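Local coordinates for protein EcmrR transcriptional regulator (Escherichia coli, PDB 6WL5) that activates transcription as a multidrug-sensing regulator of the MerR family, its C-terminal domain binding the cationic detergent cetyl-trimethyl-ammonium, at residues K103-S108 and Q143-W148; A53-L58 and E133-G138; M2-A7 and R110-Y115. One frame throughout, in Å; residues are numbered along the deposited sequence. Where two conformers were deposited one is given.

Contact 1 (K103-S108 and Q143-W148)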
loop_
_atom_site.group_PDB
_atom_site.type_symbol
_atom_site.label_atom_id
_atom_site.label_comp_id
_atom_site.label_asym_id
_atom_site.label_seq_id
_atom_site.Cartn_x
_atom_site.Cartn_y
_atom_site.Cartn_z
ATOM N N LYS A 103 8.428 8.098 7.948
ATOM C CA LYS A 103 9.848 8.060 7.649
ATOM C C LYS A 103 10.519 6.980 8.486
ATOM O O LYS A 103 10.197 6.793 9.659
ATOM C CB LYS A 103 10.493 9.409 7.971
ATOM C CG LYS A 103 10.131 10.520 6.975
ATOM C CD LYS A 103 10.583 10.182 5.532
ATOM C CE LYS A 103 12.092 10.204 5.404
ATOM N NZ LYS A 103 12.593 11.571 5.711
ATOM N N GLY A 104 11.457 6.269 7.875
ATOM C CA GLY A 104 12.242 5.298 8.587
ATOM C C GLY A 104 11.840 3.854 8.384
ATOM O O GLY A 104 11.030 3.497 7.517
ATOM N N PRO A 105 12.508 2.987 9.150
ATOM C CA PRO A 105 12.314 1.546 9.018
ATOM C C PRO A 105 10.910 1.108 9.393
ATOM O O PRO A 105 10.126 1.845 10.000
ATOM C CB PRO A 105 13.337 0.954 10.008
ATOM C CG PRO A 105 14.248 2.017 10.366
ATOM C CD PRO A 105 13.598 3.327 10.083
ATOM N N TYR A 106 10.583 -0.108 8.961
ATOM C CA TYR A 106 9.204 -0.595 9.018
ATOM C C TYR A 106 8.783 -1.103 10.382
ATOM O O TYR A 106 7.582 -1.282 10.596
ATOM C CB TYR A 106 8.984 -1.670 7.957
ATOM C CG TYR A 106 9.275 -1.250 6.542
ATOM C CD1 TYR A 106 8.861 -0.009 6.069
ATOM C CD2 TYR A 106 9.920 -2.088 5.661
ATOM C CE1 TYR A 106 9.061 0.371 4.751
ATOM C CE2 TYR A 106 10.119 -1.725 4.348
ATOM C CZ TYR A 106 9.696 -0.498 3.882
ATOM O OH TYR A 106 9.953 -0.145 2.575
ATOM N N ASP A 107 9.701 -1.259 11.335
ATOM C CA ASP A 107 9.322 -1.763 12.653
ATOM C C ASP A 107 8.363 -0.811 13.370
ATOM O O ASP A 107 7.585 -1.251 14.215
ATOM C CB ASP A 107 10.529 -2.081 13.543
ATOM C CG ASP A 107 11.381 -0.856 13.888
ATOM O OD1 ASP A 107 11.602 -0.024 12.994
ATOM O OD2 ASP A 107 11.802 -0.720 15.062
ATOM N N SER A 108 8.375 0.475 13.025
ATOM C CA SER A 108 7.502 1.437 13.676
ATOM C C SER A 108 6.346 1.889 12.799
ATOM O O SER A 108 5.672 2.862 13.149
ATOM C CB SER A 108 8.334 2.653 14.080
ATOM O OG SER A 108 9.085 3.150 12.976
ATOM N N GLN A 143 20.151 3.394 1.328
ATOM C CA GLN A 143 20.669 2.500 2.345
ATOM C C GLN A 143 20.640 3.112 3.736
ATOM O O GLN A 143 20.732 2.389 4.724
ATOM C CB GLN A 143 22.097 2.034 1.993
ATOM C CG GLN A 143 22.157 1.197 0.689
ATOM C CD GLN A 143 21.057 0.155 0.676
ATOM O OE1 GLN A 143 20.907 -0.641 1.615
ATOM N NE2 GLN A 143 20.239 0.180 -0.377
ATOM N N ASP A 144 20.478 4.420 3.850
ATOM C CA ASP A 144 20.212 5.031 5.151
ATOM C C ASP A 144 18.730 4.813 5.424
ATOM O O ASP A 144 17.888 5.500 4.869
ATOM C CB ASP A 144 20.544 6.517 5.128
ATOM C CG ASP A 144 20.275 7.191 6.479
ATOM O OD1 ASP A 144 19.793 6.489 7.407
ATOM O OD2 ASP A 144 20.550 8.415 6.613
ATOM N N SER A 145 18.397 3.824 6.241
ATOM C CA SER A 145 16.986 3.518 6.465
ATOM C C SER A 145 16.228 4.628 7.166
ATOM O O SER A 145 14.988 4.606 7.133
ATOM C CB SER A 145 16.845 2.217 7.258
ATOM O OG SER A 145 17.486 2.311 8.505
ATOM N N ALA A 146 16.911 5.608 7.777
ATOM C CA ALA A 146 16.176 6.745 8.322
ATOM C C ALA A 146 15.488 7.565 7.232
ATOM O O ALA A 146 14.530 8.314 7.528
ATOM C CB ALA A 146 17.127 7.656 9.080
ATOM N N GLU A 147 15.923 7.407 5.978
ATOM C CA GLU A 147 15.370 8.134 4.852
ATOM C C GLU A 147 14.340 7.349 4.050
ATOM O O GLU A 147 13.817 7.863 3.061
ATOM C CB GLU A 147 16.483 8.624 3.943
ATOM C CG GLU A 147 17.406 9.665 4.645
ATOM C CD GLU A 147 16.654 10.909 5.224
ATOM O OE1 GLU A 147 15.613 11.379 4.673
ATOM O OE2 GLU A 147 17.115 11.447 6.254
ATOM N N TRP A 148 13.980 6.151 4.484
ATOM C CA TRP A 148 12.849 5.481 3.853
ATOM C C TRP A 148 11.559 6.285 4.045
ATOM O O TRP A 148 11.392 7.037 5.018
ATOM C CB TRP A 148 12.688 4.100 4.446
ATOM C CG TRP A 148 13.844 3.203 4.165
ATOM C CD1 TRP A 148 15.008 3.479 3.453
ATOM C CD2 TRP A 148 13.949 1.851 4.601
ATOM N NE1 TRP A 148 15.794 2.349 3.404
ATOM C CE2 TRP A 148 15.177 1.347 4.116
ATOM C CE3 TRP A 148 13.111 1.007 5.364
ATOM C CZ2 TRP A 148 15.592 0.032 4.379
ATOM C CZ3 TRP A 148 13.521 -0.288 5.636
ATOM C CH2 TRP A 148 14.743 -0.772 5.122
#

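Contact 2 (A53-L58 and E133-G138). With 16A (cetyl-trimethyl-ammonium), chain F.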
loop_
_atom_site.group_PDB
_atom_site.type_symbol
_atom_site.label_atom_id
_atom_site.label_comp_id
_atom_site.label_asym_id
_atom_site.label_seq_id
_atom_site.Cartn_x
_atom_site.Cartn_y
_atom_site.Cartn_z
ATOM N N ALA A 53 5.388 6.234 -9.929
ATOM C CA ALA A 53 5.023 4.921 -9.464
ATOM C C ALA A 53 3.929 5.021 -8.394
ATOM O O ALA A 53 3.807 6.012 -7.665
ATOM C CB ALA A 53 6.249 4.241 -8.849
ATOM N N TYR A 54 3.160 3.946 -8.259
ATOM C CA TYR A 54 2.231 3.803 -7.136
ATOM C C TYR A 54 2.202 2.323 -6.774
ATOM O O TYR A 54 1.605 1.508 -7.481
ATOM C CB TYR A 54 0.849 4.319 -7.500
ATOM C CG TYR A 54 -0.180 4.395 -6.377
ATOM C CD1 TYR A 54 0.183 4.539 -5.048
ATOM C CD2 TYR A 54 -1.545 4.346 -6.670
ATOM C CE1 TYR A 54 -0.778 4.635 -4.034
ATOM C CE2 TYR A 54 -2.504 4.423 -5.673
ATOM C CZ TYR A 54 -2.127 4.565 -4.354
ATOM O OH TYR A 54 -3.149 4.628 -3.389
ATOM N N CYS A 55 2.879 1.979 -5.692
ATOM C CA CYS A 55 3.131 0.597 -5.300
ATOM C C CYS A 55 2.714 0.495 -3.849
ATOM O O CYS A 55 3.233 1.231 -3.019
ATOM C CB CYS A 55 4.619 0.304 -5.447
ATOM S SG CYS A 55 5.077 -1.334 -4.855
ATOM N N PHE A 56 1.743 -0.370 -3.548
ATOM C CA PHE A 56 1.125 -0.286 -2.232
ATOM C C PHE A 56 0.520 -1.619 -1.831
ATOM O O PHE A 56 0.172 -2.468 -2.672
ATOM C CB PHE A 56 0.026 0.792 -2.181
ATOM C CG PHE A 56 -1.052 0.613 -3.204
ATOM C CD1 PHE A 56 -0.870 1.082 -4.496
ATOM C CD2 PHE A 56 -2.256 -0.002 -2.889
ATOM C CE1 PHE A 56 -1.847 0.935 -5.478
ATOM C CE2 PHE A 56 -3.261 -0.136 -3.858
ATOM C CZ PHE A 56 -3.052 0.348 -5.158
ATOM N N THR A 57 0.433 -1.806 -0.526
ATOM C CA THR A 57 -0.279 -2.929 0.052
ATOM C C THR A 57 -1.657 -2.450 0.497
ATOM O O THR A 57 -1.779 -1.433 1.182
ATOM C CB THR A 57 0.472 -3.482 1.263
ATOM O OG1 THR A 57 1.741 -3.964 0.816
ATOM C CG2 THR A 57 -0.317 -4.616 1.965
ATOM N N LEU A 58 -2.674 -3.228 0.159
ATOM C CA LEU A 58 -3.974 -3.083 0.768
ATOM C C LEU A 58 -4.068 -4.021 1.962
ATOM O O LEU A 58 -3.854 -5.239 1.830
ATOM C CB LEU A 58 -5.050 -3.431 -0.252
ATOM C CG LEU A 58 -5.145 -2.512 -1.478
ATOM C CD1 LEU A 58 -6.169 -3.002 -2.463
ATOM C CD2 LEU A 58 -5.452 -1.134 -0.990
ATOM N N GLU A 133 -0.732 1.116 2.022
ATOM C CA GLU A 133 0.617 1.374 2.514
ATOM C C GLU A 133 1.490 1.511 1.280
ATOM O O GLU A 133 1.802 0.519 0.626
ATOM C CB GLU A 133 1.053 0.195 3.392
ATOM C CG GLU A 133 2.414 0.283 4.036
ATOM C CD GLU A 133 2.554 -0.878 5.022
ATOM O OE1 GLU A 133 2.176 -0.674 6.183
ATOM O OE2 GLU A 133 2.980 -1.989 4.597
ATOM N N SER A 134 1.839 2.744 0.925
ATOM C CA SER A 134 2.442 3.078 -0.356
ATOM C C SER A 134 3.950 3.254 -0.178
ATOM O O SER A 134 4.395 4.191 0.506
ATOM C CB SER A 134 1.813 4.379 -0.857
ATOM O OG SER A 134 2.380 4.767 -2.091
ATOM N N TYR A 135 4.727 2.411 -0.872
ATOM C CA TYR A 135 6.174 2.341 -0.708
ATOM C C TYR A 135 6.815 3.315 -1.688
ATOM O O TYR A 135 6.617 3.197 -2.902
ATOM C CB TYR A 135 6.671 0.914 -0.991
ATOM C CG TYR A 135 5.890 -0.067 -0.128
ATOM C CD1 TYR A 135 6.062 -0.096 1.233
ATOM C CD2 TYR A 135 4.953 -0.919 -0.691
ATOM C CE1 TYR A 135 5.307 -0.953 2.040
ATOM C CE2 TYR A 135 4.220 -1.778 0.082
ATOM C CZ TYR A 135 4.376 -1.784 1.446
ATOM O OH TYR A 135 3.596 -2.655 2.181
ATOM N N ILE A 136 7.579 4.268 -1.160
ATOM C CA ILE A 136 8.188 5.325 -1.971
ATOM C C ILE A 136 9.701 5.162 -2.026
ATOM O O ILE A 136 10.266 4.809 -3.076
ATOM C CB ILE A 136 7.742 6.716 -1.453
ATOM C CG1 ILE A 136 6.223 6.849 -1.485
ATOM C CG2 ILE A 136 8.399 7.834 -2.253
ATOM C CD1 ILE A 136 5.714 8.006 -0.677
ATOM N N ASP A 137 10.349 5.407 -0.895
ATOM C CA ASP A 137 11.781 5.206 -0.716
ATOM C C ASP A 137 12.028 4.086 0.294
ATOM O O ASP A 137 11.282 3.927 1.263
ATOM C CB ASP A 137 12.423 6.502 -0.224
ATOM C CG ASP A 137 12.353 7.635 -1.246
ATOM O OD1 ASP A 137 12.358 7.391 -2.476
ATOM O OD2 ASP A 137 12.266 8.776 -0.764
ATOM N N GLY A 138 13.035 3.279 0.026
ATOM C CA GLY A 138 13.281 2.096 0.834
ATOM C C GLY A 138 14.610 1.482 0.434
ATOM O O GLY A 138 15.445 2.144 -0.182
HETATM C C1 16A F . 22.115 -8.717 0.306
HETATM C C2 16A F . 21.052 -7.877 0.956
HETATM C C3 16A F . 19.783 -8.237 0.209
HETATM C C4 16A F . 18.826 -7.079 0.241
HETATM C C5 16A F . 17.662 -7.421 -0.654
HETATM C C6 16A F . 17.084 -6.159 -1.232
HETATM C C7 16A F . 15.945 -6.496 -2.149
HETATM C C8 16A F . 15.240 -5.255 -2.598
HETATM C C9 16A F . 14.096 -5.592 -3.535
HETATM C C10 16A F . 13.105 -4.458 -3.498
HETATM C C11 16A F . 11.685 -4.806 -3.966
HETATM C C12 16A F . 10.882 -3.586 -3.495
HETATM C C13 16A F . 9.444 -3.448 -3.976
HETATM C C14 16A F . 8.873 -2.012 -3.820
HETATM C C15 16A F . 8.855 -1.325 -5.180
HETATM C C16 16A F . 9.721 -0.083 -5.375
HETATM N N1 16A F . 8.964 1.020 -6.003
HETATM C C17 16A F . 8.150 1.727 -5.008
HETATM C C18 16A F . 9.956 1.941 -6.563
HETATM C C19 16A F . 8.063 0.611 -7.090
HETATM O O HOH W 1 4.216 4.092 -4.063
#

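Contact 3 (M2-A7 and R110-Y115). With 16A (cetyl-trimethyl-ammonium), chain E.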
loop_
_atom_site.group_PDB
_atom_site.type_symbol
_atom_site.label_atom_id
_atom_site.label_comp_id
_atom_site.label_asym_id
_atom_site.label_seq_id
_atom_site.Cartn_x
_atom_site.Cartn_y
_atom_site.Cartn_z
ATOM N N MET A 2 8.546 10.197 15.748
ATOM C CA MET A 2 8.377 10.894 14.473
ATOM C C MET A 2 7.099 11.721 14.550
ATOM O O MET A 2 6.161 11.341 15.244
ATOM C CB MET A 2 8.272 9.903 13.319
ATOM C CG MET A 2 8.665 10.487 11.948
ATOM S SD MET A 2 7.734 9.848 10.532
ATOM C CE MET A 2 6.611 11.251 10.329
ATOM N N LEU A 3 7.058 12.839 13.826
ATOM C CA LEU A 3 5.969 13.812 13.912
ATOM C C LEU A 3 5.109 13.680 12.656
ATOM O O LEU A 3 5.391 14.296 11.624
ATOM C CB LEU A 3 6.545 15.212 14.008
ATOM C CG LEU A 3 6.610 15.819 15.406
ATOM C CD1 LEU A 3 5.222 16.270 15.828
ATOM C CD2 LEU A 3 7.195 14.833 16.414
ATOM N N TYR A 4 4.051 12.889 12.750
ATOM C CA TYR A 4 3.166 12.679 11.612
ATOM C C TYR A 4 2.334 13.931 11.355
ATOM O O TYR A 4 1.936 14.642 12.284
ATOM C CB TYR A 4 2.233 11.498 11.896
ATOM C CG TYR A 4 3.007 10.194 12.026
ATOM C CD1 TYR A 4 3.580 9.575 10.916
ATOM C CD2 TYR A 4 3.162 9.572 13.258
ATOM C CE1 TYR A 4 4.277 8.384 11.022
ATOM C CE2 TYR A 4 3.861 8.385 13.380
ATOM C CZ TYR A 4 4.409 7.795 12.263
ATOM O OH TYR A 4 5.127 6.644 12.416
ATOM N N GLN A 5 2.011 14.154 10.078
ATOM C CA GLN A 5 1.311 15.355 9.595
ATOM C C GLN A 5 0.208 14.950 8.618
ATOM O O GLN A 5 0.470 14.733 7.434
ATOM C CB GLN A 5 2.366 16.269 8.950
ATOM C CG GLN A 5 1.894 17.510 8.217
ATOM C CD GLN A 5 3.066 18.324 7.617
ATOM O OE1 GLN A 5 3.156 19.540 7.812
ATOM N NE2 GLN A 5 3.965 17.650 6.895
ATOM N N ALA A 6 -1.046 14.889 9.091
ATOM C CA ALA A 6 -2.135 14.458 8.233
ATOM C C ALA A 6 -2.317 15.385 7.035
ATOM O O ALA A 6 -2.267 16.604 7.166
ATOM C CB ALA A 6 -3.438 14.497 9.027
ATOM N N ALA A 7 -2.589 14.794 5.868
ATOM C CA ALA A 7 -3.025 15.508 4.672
ATOM C C ALA A 7 -4.255 14.801 4.132
ATOM O O ALA A 7 -4.470 13.635 4.413
ATOM C CB ALA A 7 -1.957 15.488 3.596
ATOM N N ARG A 110 3.446 0.775 12.714
ATOM C CA ARG A 110 2.196 0.779 13.478
ATOM C C ARG A 110 1.896 2.158 14.045
ATOM O O ARG A 110 0.727 2.506 14.243
ATOM C CB ARG A 110 2.213 -0.220 14.632
ATOM C CG ARG A 110 3.224 0.071 15.749
ATOM C CD ARG A 110 3.245 -0.992 16.887
ATOM N NE ARG A 110 3.646 -2.295 16.395
ATOM C CZ ARG A 110 4.905 -2.725 16.344
ATOM N NH1 ARG A 110 5.900 -1.977 16.792
ATOM N NH2 ARG A 110 5.155 -3.919 15.862
ATOM N N ASN A 111 2.927 2.954 14.330
ATOM C CA ASN A 111 2.705 4.270 14.914
ATOM C C ASN A 111 1.923 5.204 13.972
ATOM O O ASN A 111 1.127 6.044 14.425
ATOM C CB ASN A 111 4.030 4.916 15.284
ATOM C CG ASN A 111 4.753 4.192 16.377
ATOM O OD1 ASN A 111 4.176 3.413 17.108
ATOM N ND2 ASN A 111 6.012 4.507 16.542
ATOM N N ALA A 112 2.127 5.053 12.674
ATOM C CA ALA A 112 1.367 5.801 11.684
ATOM C C ALA A 112 -0.095 5.370 11.642
ATOM O O ALA A 112 -0.991 6.205 11.445
ATOM C CB ALA A 112 2.010 5.601 10.319
ATOM N N TYR A 113 -0.360 4.078 11.757
ATOM C CA TYR A 113 -1.734 3.589 11.817
ATOM C C TYR A 113 -2.424 4.076 13.082
ATOM O O TYR A 113 -3.590 4.471 13.038
ATOM C CB TYR A 113 -1.743 2.048 11.723
ATOM C CG TYR A 113 -1.360 1.527 10.347
ATOM C CD1 TYR A 113 -0.027 1.410 9.971
ATOM C CD2 TYR A 113 -2.322 1.208 9.407
ATOM C CE1 TYR A 113 0.316 0.950 8.696
ATOM C CE2 TYR A 113 -1.992 0.768 8.134
ATOM C CZ TYR A 113 -0.671 0.664 7.775
ATOM O OH TYR A 113 -0.351 0.223 6.515
ATOM N N ILE A 114 -1.730 4.015 14.222
ATOM C CA ILE A 114 -2.262 4.561 15.468
ATOM C C ILE A 114 -2.651 6.009 15.266
ATOM O O ILE A 114 -3.769 6.440 15.608
ATOM C CB ILE A 114 -1.206 4.397 16.579
ATOM C CG1 ILE A 114 -1.058 2.930 16.999
ATOM C CG2 ILE A 114 -1.582 5.253 17.780
ATOM C CD1 ILE A 114 0.126 2.714 17.923
ATOM N N TYR A 115 -1.735 6.776 14.706
ATOM C CA TYR A 115 -1.972 8.187 14.487
ATOM C C TYR A 115 -3.170 8.453 13.601
ATOM O O TYR A 115 -3.980 9.295 13.919
ATOM C CB TYR A 115 -0.743 8.825 13.842
ATOM C CG TYR A 115 -0.778 10.325 13.823
ATOM C CD1 TYR A 115 -1.292 11.019 12.754
ATOM C CD2 TYR A 115 -0.279 11.022 14.874
ATOM C CE1 TYR A 115 -1.316 12.404 12.763
ATOM C CE2 TYR A 115 -0.281 12.377 14.890
ATOM C CZ TYR A 115 -0.800 13.057 13.838
ATOM O OH TYR A 115 -0.743 14.418 13.927
HETATM C C1 16A E . -13.600 2.367 14.705
HETATM C C2 16A E . -12.624 1.476 13.951
HETATM C C3 16A E . -11.443 1.062 14.827
HETATM C C4 16A E . -10.184 0.685 14.040
HETATM C C5 16A E . -10.414 0.196 12.608
HETATM C C6 16A E . -9.139 -0.434 12.057
HETATM C C7 16A E . -9.329 -1.322 10.840
HETATM C C8 16A E . -8.017 -2.051 10.575
HETATM C C9 16A E . -7.585 -1.868 9.145
HETATM C C10 16A E . -6.909 -3.101 8.544
HETATM C C11 16A E . -5.694 -3.634 9.293
HETATM C C12 16A E . -4.484 -2.710 9.248
HETATM C C13 16A E . -3.235 -3.536 9.559
HETATM C C14 16A E . -1.989 -2.748 9.204
HETATM C C15 16A E . -0.735 -3.447 9.701
HETATM C C16 16A E . 0.450 -2.734 9.116
HETATM N N1 16A E . 1.729 -3.191 9.684
HETATM C C17 16A E . 1.901 -4.655 9.638
HETATM C C18 16A E . 2.729 -2.517 8.840
HETATM C C19 16A E . 1.916 -2.647 11.031
HETATM O O HOH W 2 6.966 6.488 14.547
#

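Contact 1 (K103-S108 and Q143-W148)
Trp148 lays the CE3 corner of its indole over the phenol ring of Tyr106, with CE3 4.0 Å above the centre of that ring. The two side chains cross at about a right angle while their ring planes are inclined by 43°, an oblique pairing that is neither a stack nor a T. In Trp148, CG stands anti to its own carbonyl carbon (chi1 -64°), and the indole beyond it has one face against Ser145, whose CB sits over the centre of the ring system. A tryptophan suits this place because it offers a wide apolar face and still has an N-H to give: NE1 donates to the carbonyl of Lys142. Beside the rings the backbones join directly, Gly104 N donating to Trp148 O at 3.0 Å, while Gly104 CA approaches Ser145 O to 3.2 Å in a CA-H...O contact. Glycine fits here because a CB would collide with Pro105 CD and, at this positive phi of 102°, also press on the carbonyl O of Lys103. Pro105 rests its CG 3.7 Å from Ser145 OG. Lys103 curls rather than extends: bends at chi2 and chi3 bring CD and CE to 3.3 Å from Trp148 O, and a further bend at chi4 turns NZ to Glu147. In this one of its two conformers NZ reaches Glu147 OE1 at 3.2 Å, a salt bridge that meets the carboxylate from above its plane. The 145-147 turn is a 3-10 segment opened by an Asx turn, in which Asp144 OD1 accepts from Ala146 N. Two surface loops are thus pinned together beside a cetyl-trimethyl-ammonium pocket of the GyrI-like domain, to which Tyr106 belongs.

Contact 2 (A53-L58 and E133-G138)
Tyr135 reaches across to the neighbouring strand, its ring passing Cys55 and its hydroxyl ending at Thr57. CB lies 4.0 Å from Cys55 O, the acceptor of Tyr135's own N-H, with CG at a similar distance, and CD2 then comes to 3.6 Å from that oxygen, with Cys55 SG a little farther off. CE2 comes near Thr57 N, and Thr57 OG1 lies at the ring edge, in its plane. At the tip, OH is hydrogen-bonded to Thr57 OG1 at 2.6 Å and donates to Glu133 OE2, likewise at 2.6 Å, which accepts through its anti lone pair. Two short bonds thus fix the phenol's place. The strands carrying these residues, 55-58 and 133-137, run antiparallel at 156° in the curled sheet of the GyrI-like fold. Thr57 and Glu133 form a hydrogen-bonded pair, and Phe56 faces Ser134 in a non-hydrogen-bonded one. Further along, Ile136 and Asp137 make a classic beta bulge opposite Met149. Where the two strands part, a water accepts from Cys55 N and Ser134 OG and donates to Tyr135 O at 2.8 Å; the small serine gives it a polar anchor, and its OG also lies 3.7 Å from Tyr54 CD1, at the edge of that ring. One cetyl-trimethyl-ammonium sets its head methyl C17 3.0 Å from Tyr135 O, and its C15 packs 3.8 Å from Cys55 SG, where a compact apolar sulfur suits the chain. Glu133 serves a different pocket: its OE1 is bonded to Tyr113 and its OE2 also to Tyr59, and its negative charge probably helps to attract the ammonium head of another cetyl-trimethyl-ammonium nearby.

Contact 3 (M2-A7 and R110-Y115)
Tyr4 and Tyr115 interlock through a methylene rather than by stacking: Tyr4 CB sits over the centre of the Tyr115 ring, 3.6 Å from its centroid and only 8° off the normal. The side chains slide past each other in opposite directions, their ring planes 45° apart, and Tyr4's ring runs on to the helix. There Ala112 CA lies over one face, offset toward the rim, and Ala112 CB touches Tyr4 CE1 at 3.7 Å; alanine is small enough to admit a flat ring so close to the helix backbone. At the tip, Tyr4 OH is hydrogen-bonded to a water at 2.8 Å that also accepts from Asn111 ND2, and to His102. In Tyr115, CG is anti to the backbone N (chi1 -168°), which starts the ring toward the N-terminal segment. An alanine at Tyr115 would probably leave Tyr4 CB without its aromatic cover and the N-terminal segment more loosely held to the helix. Segment 2-7 runs between helix 109-123 and strand 88-103, Tyr4 and Ala112 both packing on Val100 of that strand, and Ala112 also on Ile152 of strand 149-158.

Overall arrangement
From the N terminus, residues 2-7 lead into strand 7-23 and wait for helix 109-123, where contact 3 closes the first long loop. Strand 55-59, after strand 7-23 and two helices, pairs with strand 69-77 and gains its other neighbour when strand 132-137 arrives, closing contact 2. The turn after strand 88-103 begins contact 1, completed by the 143-148 loop just before strand 149-158. Each contact opens before the previous one closes, so all three cross and none nests. They also touch: Tyr113 on the helix meets Glu133 in a probable hydrogen bond, Trp148 packs on Gly138, and Met2 SD lies against Lys103. N-terminal segment, helix, sheet and surface loops are thereby tied around the ligand pockets.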